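Local coordinates for protein beta-d-glucoside glucohydrolase (Hypocrea jecorina, PDB 3ZZ1) that probably hydrolyses terminal, non-reducing beta-D-glucosyl residues with release of beta-D-glucose, as a secreted family 3 beta-glucosidase in cellulose degradation, at residues T120-R125 and N454-W459; G359-N364 and N369-D374; D416-G421 and V466-G471; Q490-P495 and P569-G574. One frame throughout, in Å; residues are numbered along the deposited sequence.

Contact 1 of 4, residues T120-R125 and N454-W459; sequences TPQGGR and NNLDPW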
# COMPACT_ATOMS: atom_id res chain seq x y z
N THR A 120 4.57 10.40 7.22
CA THR A 120 5.71 10.36 8.13
C THR A 120 6.48 9.06 7.91
O THR A 120 5.92 7.97 8.08
CB THR A 120 5.24 10.42 9.60
OG1 THR A 120 4.26 11.46 9.75
CG2 THR A 120 6.41 10.65 10.54
N PRO A 121 7.78 9.16 7.56
CA PRO A 121 8.58 7.96 7.30
C PRO A 121 8.63 6.98 8.47
O PRO A 121 8.74 5.77 8.24
CB PRO A 121 9.98 8.53 6.99
CG PRO A 121 9.95 9.95 7.47
CD PRO A 121 8.54 10.39 7.30
N GLN A 122 8.52 7.49 9.70
CA GLN A 122 8.54 6.64 10.90
C GLN A 122 7.26 5.82 11.11
O GLN A 122 7.25 4.89 11.91
CB GLN A 122 8.84 7.46 12.17
CG GLN A 122 10.27 7.99 12.27
CD GLN A 122 10.44 9.36 11.64
OE1 GLN A 122 9.62 9.79 10.82
NE2 GLN A 122 11.50 10.06 12.01
N GLY A 123 6.20 6.18 10.38
CA GLY A 123 4.91 5.49 10.45
C GLY A 123 5.05 3.98 10.36
O GLY A 123 5.58 3.46 9.37
N GLY A 124 4.56 3.29 11.39
CA GLY A 124 4.72 1.84 11.53
C GLY A 124 4.12 0.96 10.45
O GLY A 124 4.62 -0.14 10.18
N ARG A 125 3.04 1.43 9.82
CA ARG A 125 2.27 0.60 8.88
C ARG A 125 2.24 1.11 7.44
O ARG A 125 1.51 0.57 6.61
CB ARG A 125 0.83 0.44 9.38
CG ARG A 125 0.70 -0.29 10.70
CD ARG A 125 -0.76 -0.45 11.07
NE ARG A 125 -1.43 -1.47 10.26
CZ ARG A 125 -2.67 -1.90 10.46
NH1 ARG A 125 -3.40 -1.40 11.45
NH2 ARG A 125 -3.18 -2.83 9.67
N ASN A 454 11.47 4.52 16.07
CA ASN A 454 12.10 5.54 16.90
C ASN A 454 12.99 6.48 16.10
O ASN A 454 13.12 7.66 16.42
CB ASN A 454 12.91 4.89 18.02
CG ASN A 454 12.04 4.20 19.05
OD1 ASN A 454 10.91 4.61 19.30
ND2 ASN A 454 12.57 3.15 19.66
N ASN A 455 13.62 5.95 15.06
CA ASN A 455 14.52 6.73 14.22
C ASN A 455 14.61 6.17 12.82
O ASN A 455 14.02 5.13 12.52
CB ASN A 455 15.91 6.81 14.86
CG ASN A 455 16.50 5.44 15.14
OD1 ASN A 455 16.67 4.64 14.23
ND2 ASN A 455 16.81 5.18 16.40
N LEU A 456 15.36 6.86 11.96
CA LEU A 456 15.53 6.44 10.58
C LEU A 456 16.91 5.81 10.33
O LEU A 456 17.43 5.85 9.22
CB LEU A 456 15.25 7.62 9.63
CG LEU A 456 13.86 8.27 9.73
CD1 LEU A 456 13.77 9.52 8.85
CD2 LEU A 456 12.73 7.31 9.39
N ASP A 457 17.48 5.22 11.39
CA ASP A 457 18.75 4.51 11.30
C ASP A 457 18.54 3.02 11.03
O ASP A 457 17.48 2.47 11.38
CB ASP A 457 19.55 4.68 12.60
CG ASP A 457 19.98 6.13 12.84
OD1 ASP A 457 20.16 6.87 11.86
OD2 ASP A 457 20.12 6.52 14.02
N PRO A 458 19.54 2.35 10.41
CA PRO A 458 19.46 0.90 10.28
C PRO A 458 19.42 0.25 11.66
O PRO A 458 20.06 0.75 12.59
CB PRO A 458 20.78 0.55 9.58
CG PRO A 458 21.18 1.79 8.87
CD PRO A 458 20.74 2.90 9.76
N TRP A 459 18.66 -0.82 11.78
CA TRP A 459 18.61 -1.62 13.00
C TRP A 459 19.90 -2.41 13.17
O TRP A 459 20.73 -2.46 12.25
CB TRP A 459 17.43 -2.59 12.94
CG TRP A 459 16.07 -1.98 13.19
CD1 TRP A 459 15.64 -0.75 12.80
CD2 TRP A 459 14.96 -2.61 13.85
NE1 TRP A 459 14.33 -0.55 13.19
CE2 TRP A 459 13.89 -1.68 13.83
CE3 TRP A 459 14.77 -3.86 14.46
CZ2 TRP A 459 12.65 -1.96 14.41
CZ3 TRP A 459 13.53 -4.14 15.03
CH2 TRP A 459 12.49 -3.19 15.00
O HOH W 1 12.71 9.79 14.61
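Leu456 packs on Pro121 and Gln122 at a seam between the N-terminal and C-terminal domains of a family 3 glycoside hydrolase: the type I beta turn from Thr120 to Gly123 belongs to the N-terminal, TIM-barrel-type domain, while 454-459 is C-terminal-domain loop between strand 430-437 and helix 462-472. The turn and the glycine after it are tied to the residues just before this segment by hydrogen bonds from Arg453 NH2 to Pro121 O and from Gly124 N to Asp452 OD1. Asn454 and Gln122 are bridged by a water, which accepts from Gln122 NE2 at 2.9 Å and donates to the backbone O of Asn454 at 2.8 Å. Next along the loop, Asn455 points away from the seam and closes an Asx turn, its OD1 taking the backbone N of Asp457 at 3.0 Å with an N-H...O angle of 153°. Leu456, inside that turn, does the apolar work. Its side chain crosses that of Gln122 at about a right angle, with CD2 3.8 Å from Gln122 CD and CG 3.7 Å from Gln122 NE2. The glutamine chain bends at chi2 (90°), which brings the amide against the leucine's CG and CD2 while NE2 still reaches the water. The same Leu456 CD2 rests 3.8 Å from Pro121 CB, so one methyl serves both turn residues. Farther on, the Trp459 indole presents its edge to the loop itself, with Asp457 O in the ring plane.

Contact 2 of 4, residues G359-N364 and N369-D374; sequences GNHARN and NDKGCD
Asn364 OD1 takes a hydrogen bond from Lys371 NZ at 2.7 Å, the donor tilted 22° from the carbonyl plane. The other end of that amide is used too: Asn364 ND2 donates to Tyr389 O, which fixes how the group is rotated. To get there the lysine chain bends at chi2 and again at chi4, passing at about a right angle across His361. On the way its CD sits over one face of the imidazole, 4.0 Å from the ring centroid, a CH-pi contact, and Lys371 CE comes within 3.2 Å of His361 O. With CG anti to its own nitrogen (chi1 -180°), His361 carries its ring out to Lys371 and Cys373, where CD2 approaches Cys373 O at 3.2 Å. Cys373 SG, bound to Cys368 in a disulfide, packs 3.9 Å from His361 CB; the disulfide closes on the short connection between the segments, and the Lys371-Asn364 hydrogen bond joins the segments themselves. Cutting Lys371 back to an alanine is likely to leave Asn364 OD1 without its ammonium partner and take away the methylene packing over one face of His361. This loop follows strand 348-352 and precedes helix 395-404 in the C-terminal domain; Asp374 OD2 ties it to Thr436 OG1 on strand 430-437, and Asp370 reaches over to Arg67 of the N-terminal domain in a salt bridge.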
# COMPACT_ATOMS: atom_id res chain seq x y z
N GLY A 359 16.25 -16.56 9.79
CA GLY A 359 16.12 -16.33 11.22
C GLY A 359 14.70 -16.62 11.69
O GLY A 359 13.93 -17.27 10.98
N ASN A 360 14.35 -16.13 12.87
CA ASN A 360 13.04 -16.37 13.47
C ASN A 360 11.89 -15.70 12.70
O ASN A 360 10.75 -16.14 12.78
CB ASN A 360 13.02 -15.94 14.94
CG ASN A 360 13.75 -16.92 15.85
OD1 ASN A 360 13.83 -18.12 15.58
ND2 ASN A 360 14.28 -16.41 16.95
N HIS A 361 12.22 -14.64 11.96
CA HIS A 361 11.25 -13.96 11.10
C HIS A 361 10.79 -14.86 9.95
O HIS A 361 9.59 -15.04 9.73
CB HIS A 361 11.84 -12.66 10.56
CG HIS A 361 10.91 -11.90 9.68
ND1 HIS A 361 10.95 -11.98 8.31
CD2 HIS A 361 9.90 -11.05 9.98
CE1 HIS A 361 10.00 -11.22 7.80
NE2 HIS A 361 9.35 -10.64 8.79
N ALA A 362 11.75 -15.43 9.24
CA ALA A 362 11.48 -16.32 8.10
C ALA A 362 10.84 -17.65 8.52
O ALA A 362 10.08 -18.24 7.75
CB ALA A 362 12.76 -16.56 7.32
N ARG A 363 11.15 -18.09 9.74
CA ARG A 363 10.76 -19.43 10.24
C ARG A 363 9.34 -19.57 10.81
O ARG A 363 8.90 -20.69 11.10
CB ARG A 363 11.79 -19.93 11.27
CG ARG A 363 13.11 -20.38 10.66
CD ARG A 363 14.02 -21.09 11.67
NE ARG A 363 14.57 -20.18 12.67
CZ ARG A 363 15.87 -19.87 12.79
NH1 ARG A 363 16.77 -20.40 11.98
NH2 ARG A 363 16.25 -19.02 13.74
N ASN A 364 8.61 -18.46 10.95
CA ASN A 364 7.32 -18.46 11.67
C ASN A 364 7.50 -18.93 13.12
O ASN A 364 6.78 -19.81 13.61
CB ASN A 364 6.26 -19.32 10.95
CG ASN A 364 6.12 -18.99 9.47
OD1 ASN A 364 6.28 -17.84 9.05
ND2 ASN A 364 5.82 -20.00 8.66
N ASN A 369 5.51 -14.01 16.59
CA ASN A 369 4.08 -13.94 16.25
C ASN A 369 3.73 -12.61 15.58
O ASN A 369 4.27 -11.56 15.96
CB ASN A 369 3.20 -14.18 17.49
CG ASN A 369 3.17 -15.64 17.93
OD1 ASN A 369 2.78 -15.95 19.07
ND2 ASN A 369 3.58 -16.55 17.05
N ASP A 370 2.84 -12.67 14.59
CA ASP A 370 2.47 -11.52 13.77
C ASP A 370 3.69 -10.87 13.11
O ASP A 370 3.69 -9.69 12.77
CB ASP A 370 1.67 -10.49 14.59
CG ASP A 370 0.41 -11.08 15.21
OD1 ASP A 370 -0.02 -12.19 14.81
OD2 ASP A 370 -0.16 -10.43 16.10
N LYS A 371 4.73 -11.69 12.91
CA LYS A 371 6.03 -11.26 12.41
C LYS A 371 6.64 -10.11 13.23
O LYS A 371 7.33 -9.24 12.69
CB LYS A 371 5.97 -10.92 10.91
CG LYS A 371 5.67 -12.12 10.02
CD LYS A 371 6.80 -13.14 10.07
CE LYS A 371 6.43 -14.41 9.32
NZ LYS A 371 5.86 -15.44 10.22
N GLY A 372 6.39 -10.14 14.54
CA GLY A 372 6.90 -9.12 15.47
C GLY A 372 8.36 -9.33 15.84
O GLY A 372 8.70 -9.48 17.02
N CYS A 373 9.22 -9.35 14.82
CA CYS A 373 10.67 -9.46 15.01
C CYS A 373 11.40 -9.17 13.70
O CYS A 373 10.86 -9.40 12.60
CB CYS A 373 11.08 -10.85 15.55
SG CYS A 373 11.15 -12.19 14.32
N ASP A 374 12.61 -8.64 13.84
CA ASP A 374 13.52 -8.46 12.71
C ASP A 374 14.72 -9.36 12.96
O ASP A 374 15.83 -8.89 13.24
CB ASP A 374 13.93 -6.99 12.58
CG ASP A 374 14.76 -6.72 11.34
OD1 ASP A 374 14.77 -7.56 10.42
OD2 ASP A 374 15.41 -5.66 11.29

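Contact 3 of 4, residues D416-G421 and V466-G471; sequences DNTSSG and VQAVAG
Two helices of the alpha/beta C-terminal domain pack closely here, Thr418 and Gly421 of helix 418-425 lying against Ala468 and Val469 of helix 462-472. The first helix follows strand 409-413 and leads to strand 430-437; the second links 430-437 to 476-482, and all three strands belong to the same six-stranded sheet. The contact falls in the first turn of helix 418-425, whose start is set by Asn417 at the N-cap. Asn417 OD1 accepts from Ser420 N at 2.9 Å with a nearly straight N-H...O angle of 162°, and also, weakly, from Ser419 N, so one side-chain oxygen occupies two amides at the open helix end. In this first turn Thr418 lies against Ala468. It is the beta carbon that touches, not either branch: Thr418 CB stands 3.7 Å from Ala468 CB, and the same methyl comes 3.4 Å from Thr418 O. Ala468 on one side and Gly421 on the other let the backbones come close, the alpha carbons of Thr418 and Ala468 being 5.5 Å apart. One turn on, Gly421 lets the helices approach without a side chain; a beta carbon there would point toward the other helix, close to Val469 CG2. Val469 also packs on Ala431 and Val433 of strand 430-437 and Val476 of strand 476-482, so it lies between sheet and helix. Its chi1 of 172° sends CG1 away from the backbone N and leaves Val469 CG2 to meet Gly421 O at 3.8 Å.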
# COMPACT_ATOMS: atom_id res chain seq x y z
N ASP A 416 25.79 -9.66 13.06
CA ASP A 416 26.05 -8.25 12.84
C ASP A 416 27.30 -7.77 13.59
O ASP A 416 27.49 -6.58 13.84
CB ASP A 416 24.81 -7.42 13.21
CG ASP A 416 23.60 -7.81 12.39
OD1 ASP A 416 23.72 -7.93 11.15
OD2 ASP A 416 22.52 -8.00 12.98
N ASN A 417 28.16 -8.73 13.95
CA ASN A 417 29.45 -8.42 14.57
C ASN A 417 30.36 -7.70 13.57
O ASN A 417 30.64 -8.22 12.49
CB ASN A 417 30.11 -9.69 15.13
CG ASN A 417 31.36 -9.39 15.95
OD1 ASN A 417 32.37 -8.91 15.43
ND2 ASN A 417 31.29 -9.67 17.25
N THR A 418 30.80 -6.51 13.96
CA THR A 418 31.61 -5.64 13.10
C THR A 418 32.97 -6.25 12.76
O THR A 418 33.45 -6.14 11.63
CB THR A 418 31.85 -4.27 13.78
OG1 THR A 418 32.60 -4.47 14.98
CG2 THR A 418 30.53 -3.56 14.10
N SER A 419 33.57 -6.90 13.75
CA SER A 419 34.88 -7.52 13.60
C SER A 419 34.81 -8.78 12.75
O SER A 419 35.70 -9.05 11.94
CB SER A 419 35.49 -7.82 14.97
OG SER A 419 36.81 -8.31 14.83
N SER A 420 33.74 -9.56 12.94
CA SER A 420 33.47 -10.74 12.11
C SER A 420 33.24 -10.34 10.65
O SER A 420 33.76 -10.98 9.74
CB SER A 420 32.27 -11.52 12.64
OG SER A 420 32.55 -12.13 13.89
N GLY A 421 32.45 -9.29 10.45
CA GLY A 421 32.19 -8.75 9.12
C GLY A 421 33.45 -8.26 8.42
O GLY A 421 33.60 -8.45 7.21
N VAL A 466 28.48 -1.58 8.28
CA VAL A 466 28.93 -1.15 6.94
C VAL A 466 30.28 -0.45 7.03
O VAL A 466 31.16 -0.68 6.19
CB VAL A 466 27.86 -0.26 6.24
CG1 VAL A 466 28.38 0.28 4.91
CG2 VAL A 466 26.58 -1.05 6.00
N GLN A 467 30.45 0.39 8.05
CA GLN A 467 31.72 1.08 8.32
C GLN A 467 32.90 0.13 8.55
O GLN A 467 34.01 0.39 8.09
CB GLN A 467 31.58 2.03 9.51
CG GLN A 467 30.73 3.27 9.22
CD GLN A 467 30.37 4.03 10.48
OE1 GLN A 467 30.42 3.50 11.59
NE2 GLN A 467 29.99 5.30 10.30
N ALA A 468 32.64 -0.97 9.27
CA ALA A 468 33.67 -1.97 9.55
C ALA A 468 34.08 -2.73 8.29
O ALA A 468 35.27 -2.96 8.05
CB ALA A 468 33.20 -2.93 10.62
N VAL A 469 33.09 -3.12 7.49
CA VAL A 469 33.32 -3.80 6.22
C VAL A 469 34.10 -2.90 5.25
O VAL A 469 34.97 -3.38 4.52
CB VAL A 469 31.99 -4.33 5.60
CG1 VAL A 469 32.20 -4.87 4.18
CG2 VAL A 469 31.40 -5.42 6.48
N ALA A 470 33.79 -1.60 5.26
CA ALA A 470 34.49 -0.62 4.43
C ALA A 470 35.95 -0.44 4.86
O ALA A 470 36.81 -0.11 4.04
CB ALA A 470 33.76 0.71 4.42
N GLY A 471 36.22 -0.66 6.15
CA GLY A 471 37.59 -0.66 6.66
C GLY A 471 38.43 -1.82 6.15
O GLY A 471 39.66 -1.75 6.13

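Contact 4 of 4, residues Q490-P495 and P569-G574; sequences QILALP and PRYEFG
Leu492 rests against both Arg570 and Tyr571; its CD1 meets both side chains and its CD2 the phenol oxygen. CD1 lies along the arginine chain, 3.5 Å from Arg570 CD and 3.6 Å from Arg570 NE, the two side chains sliding past each other in opposite directions. CD2 instead meets the end of the tyrosine, 3.3 Å from Tyr571 OH, the two side chains approaching from opposite directions; Leu492 CD1 also lies 4.2 Å from Tyr571 CE2. Arg570 and Tyr571 pack on each other as well: Arg570 CG stands 3.5 Å above the phenol ring plane, offset toward its rim. Bends at chi2 (50°) and chi3 (66°) turn the guanidinium aside, where NE forms a salt bridge with Glu489. Were Leu492 a glycine, a gap would probably be left beside Arg570 CD and the Tyr571 hydroxyl, where the two methyls had packed. Arg570 and Tyr571 together form a classic beta bulge facing Ile532. The leucine, on helix 489-492, also packs on Val500 of strand 497-502, and Tyr571 rests on Leu334 and Lys335 of the neighbouring edge strand 332-336, so the contact joins this edge of the C-terminal-domain sheet to the chain leading into strand 582-591.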
# COMPACT_ATOMS: atom_id res chain seq x y z
N GLN A 490 25.63 8.24 6.29
CA GLN A 490 26.80 7.61 6.90
C GLN A 490 27.40 6.54 5.99
O GLN A 490 28.62 6.41 5.88
CB GLN A 490 26.44 6.96 8.23
CG GLN A 490 26.53 7.88 9.42
CD GLN A 490 27.28 7.26 10.57
OE1 GLN A 490 27.54 6.06 10.57
NE2 GLN A 490 27.65 8.07 11.54
N ILE A 491 26.53 5.77 5.36
CA ILE A 491 26.94 4.71 4.46
C ILE A 491 27.50 5.30 3.16
O ILE A 491 28.51 4.81 2.64
CB ILE A 491 25.76 3.73 4.20
CG1 ILE A 491 25.53 2.87 5.45
CG2 ILE A 491 26.01 2.86 2.97
CD1 ILE A 491 24.20 2.17 5.49
N LEU A 492 26.87 6.36 2.67
CA LEU A 492 27.26 6.98 1.40
C LEU A 492 28.57 7.76 1.48
O LEU A 492 29.23 7.96 0.46
CB LEU A 492 26.14 7.88 0.86
CG LEU A 492 24.89 7.13 0.42
CD1 LEU A 492 23.73 8.10 0.28
CD2 LEU A 492 25.13 6.38 -0.88
N ALA A 493 28.93 8.19 2.69
CA ALA A 493 30.16 8.94 2.92
C ALA A 493 31.40 8.04 2.84
O ALA A 493 32.53 8.54 2.72
CB ALA A 493 30.10 9.64 4.27
N LEU A 494 31.19 6.73 2.90
CA LEU A 494 32.27 5.76 2.78
C LEU A 494 32.58 5.51 1.31
O LEU A 494 31.75 4.96 0.58
CB LEU A 494 31.89 4.44 3.46
CG LEU A 494 31.59 4.46 4.96
CD1 LEU A 494 30.75 3.24 5.33
CD2 LEU A 494 32.87 4.50 5.78
N PRO A 495 33.79 5.91 0.86
CA PRO A 495 34.18 5.76 -0.55
C PRO A 495 34.20 4.31 -1.03
O PRO A 495 34.13 4.05 -2.23
CB PRO A 495 35.59 6.36 -0.59
CG PRO A 495 35.69 7.19 0.63
CD PRO A 495 34.86 6.51 1.66
N PRO A 569 16.67 16.18 -1.64
CA PRO A 569 16.77 14.89 -0.96
C PRO A 569 18.01 14.15 -1.44
O PRO A 569 18.62 14.55 -2.44
CB PRO A 569 15.50 14.16 -1.40
CG PRO A 569 14.98 14.88 -2.59
CD PRO A 569 15.72 16.16 -2.77
N ARG A 570 18.40 13.10 -0.73
CA ARG A 570 19.44 12.22 -1.23
C ARG A 570 18.89 11.49 -2.46
O ARG A 570 19.47 11.57 -3.54
CB ARG A 570 19.90 11.23 -0.15
CG ARG A 570 20.91 10.16 -0.62
CD ARG A 570 22.12 10.73 -1.38
NE ARG A 570 22.97 11.56 -0.54
CZ ARG A 570 23.85 12.45 -0.99
NH1 ARG A 570 24.01 12.64 -2.30
NH2 ARG A 570 24.58 13.16 -0.14
N TYR A 571 17.76 10.81 -2.27
CA TYR A 571 17.08 10.13 -3.35
C TYR A 571 15.60 10.52 -3.36
O TYR A 571 14.87 10.25 -2.40
CB TYR A 571 17.23 8.61 -3.22
CG TYR A 571 18.67 8.14 -3.14
CD1 TYR A 571 19.57 8.43 -4.17
CD2 TYR A 571 19.12 7.39 -2.07
CE1 TYR A 571 20.89 8.00 -4.11
CE2 TYR A 571 20.43 6.95 -2.00
CZ TYR A 571 21.31 7.26 -3.03
OH TYR A 571 22.61 6.83 -2.98
N GLU A 572 15.18 11.17 -4.44
CA GLU A 572 13.83 11.72 -4.56
C GLU A 572 12.77 10.67 -4.88
O GLU A 572 13.09 9.56 -5.33
CB GLU A 572 13.80 12.84 -5.60
CG GLU A 572 14.01 12.39 -7.06
CD GLU A 572 15.48 12.23 -7.45
OE1 GLU A 572 16.37 12.30 -6.57
OE2 GLU A 572 15.73 12.02 -8.66
N PHE A 573 11.51 11.02 -4.63
CA PHE A 573 10.36 10.21 -5.03
C PHE A 573 10.45 9.93 -6.52
O PHE A 573 10.68 10.84 -7.32
CB PHE A 573 9.05 10.96 -4.71
CG PHE A 573 7.79 10.24 -5.13
CD1 PHE A 573 7.24 10.44 -6.39
CD2 PHE A 573 7.14 9.38 -4.24
CE1 PHE A 573 6.08 9.78 -6.77
CE2 PHE A 573 5.98 8.71 -4.62
CZ PHE A 573 5.45 8.91 -5.88
N GLY A 574 10.27 8.66 -6.89
CA GLY A 574 10.33 8.25 -8.29
C GLY A 574 11.73 7.99 -8.83
O GLY A 574 11.90 7.80 -10.03

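Contacts 2, 3 and 4 all sit round the six-stranded sheet of the C-terminal domain, whereas contact 1 joins that domain to the N-terminal one. Along the chain, contact 2 is nested inside the loop closed by contact 1, contact 3 interleaves with contact 1, and contact 4 follows them all. Contacts 3 and 4 have centres about 20 Å apart but touch where helix 462-472 meets helix 489-492 and the residues after it, for example Val466 against Ile491 and Leu494. Contacts 1 and 2, with centres about 18 Å apart, touch through Trp459 and Asp374. Contacts 1 and 2 thus touch next to the domain seam, while contacts 3 and 4 form a separate pair inside the C-terminal domain.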